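Local coordinates for conserved hypothetical protein (Bacteroides thetaiotaomicron, PDB 2FB0) that is of unknown function but belongs to the antibiotic biosynthesis monooxygenase family of dimeric alpha-beta barrel proteins and may act as an oxidoreductase, at residues A75-V78 with G79-Q82. Numbering follows the deposited sequence.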
# COMPACT_ATOMS: atom_id res chain seq x y z
N ALA A 75 3.60 -4.62 20.26
CA ALA A 75 4.81 -5.37 20.62
C ALA A 75 4.69 -6.86 20.25
O ALA A 75 5.61 -7.44 19.69
CB ALA A 75 5.14 -5.19 22.10
N GLN A 76 3.53 -7.45 20.54
CA GLN A 76 3.29 -8.87 20.29
C GLN A 76 3.38 -9.20 18.79
O GLN A 76 4.20 -10.02 18.37
CB GLN A 76 1.93 -9.27 20.89
CG GLN A 76 1.37 -10.65 20.50
CD GLN A 76 -0.04 -10.91 21.08
OE1 GLN A 76 -0.64 -10.04 21.72
NE2 GLN A 76 -0.56 -12.12 20.85
N TYR A 77 2.56 -8.52 17.98
CA TYR A 77 2.47 -8.88 16.56
C TYR A 77 3.63 -8.38 15.72
O TYR A 77 4.07 -9.07 14.82
CB TYR A 77 1.08 -8.52 15.98
CG TYR A 77 -0.02 -9.37 16.59
CD1 TYR A 77 -0.97 -8.81 17.43
CD2 TYR A 77 -0.07 -10.75 16.35
CE1 TYR A 77 -1.97 -9.60 18.01
CE2 TYR A 77 -1.06 -11.54 16.92
CZ TYR A 77 -2.00 -10.95 17.75
OH TYR A 77 -2.99 -11.73 18.32
N VAL A 78 4.16 -7.20 16.03
CA VAL A 78 5.34 -6.73 15.31
C VAL A 78 6.54 -7.62 15.64
O VAL A 78 7.30 -7.98 14.74
CB VAL A 78 5.64 -5.23 15.58
CG1 VAL A 78 6.96 -4.83 14.93
CG2 VAL A 78 4.52 -4.37 15.00
N GLY A 79 6.68 -7.99 16.91
CA GLY A 79 7.68 -8.97 17.32
C GLY A 79 7.59 -10.23 16.47
O GLY A 79 8.59 -10.67 15.92
N ILE A 80 6.38 -10.77 16.33
CA ILE A 80 6.14 -11.96 15.50
C ILE A 80 6.56 -11.76 14.04
O ILE A 80 7.29 -12.58 13.47
CB ILE A 80 4.68 -12.44 15.60
CG1 ILE A 80 4.41 -13.05 16.98
CG2 ILE A 80 4.37 -13.49 14.50
CD1 ILE A 80 2.93 -13.12 17.36
N ILE A 81 6.10 -10.65 13.44
CA ILE A 81 6.42 -10.40 12.03
C ILE A 81 7.93 -10.24 11.83
O ILE A 81 8.50 -10.77 10.88
CB ILE A 81 5.63 -9.17 11.46
CG1 ILE A 81 4.12 -9.43 11.55
CG2 ILE A 81 6.03 -8.89 10.02
CD1 ILE A 81 3.25 -8.16 11.35
N GLN A 82 8.58 -9.53 12.76
CA GLN A 82 10.03 -9.33 12.71
C GLN A 82 10.84 -10.63 12.82
O GLN A 82 11.95 -10.72 12.29
CB GLN A 82 10.48 -8.34 13.80
CG GLN A 82 10.19 -6.90 13.41
CD GLN A 82 10.55 -5.90 14.50
OE1 GLN A 82 11.02 -4.80 14.20
NE2 GLN A 82 10.31 -6.26 15.76
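Gln-82 reaches back over Val-78 one turn earlier in the alpha-helix 72-84, part of a ferredoxin-like fold in which helices pack on a four-stranded antiparallel sheet, as in the dimeric alpha-beta barrel proteins. Its CB lies 3.3 Å from Val-78 O, the carbonyl that also accepts the backbone N-H of Gln-82 (N to O 2.8 Å, 165° at the hydrogen). CG stays beside the backbone N (chi1 -78°), which keeps it next to the same oxygen. The chain then runs out extended, CD passes 3.8 Å from Val-78 CG1, and at the tip the amide nitrogen NE2 comes within 3.7 Å of that methyl and 3.6 Å from Val-78 O. Val-78 is buried, with Leu-28 of helix 18-32 and Met-87 of strand 86-93 against its side chain; an acetate, probably from the crystallisation liquor, lies nearby. The preceding i to i+4 bonds grow progressively more bent toward the N-terminal end, down to 146° at Gly-79 N to Ala-75 O, whose donor sits above the carbonyl plane. On another side, Tyr-77 and Ile-80 run side by side toward helix 18-32, and Ile-80 CD1 meets the ring obliquely, 4.0 Å from Tyr-77 CD2.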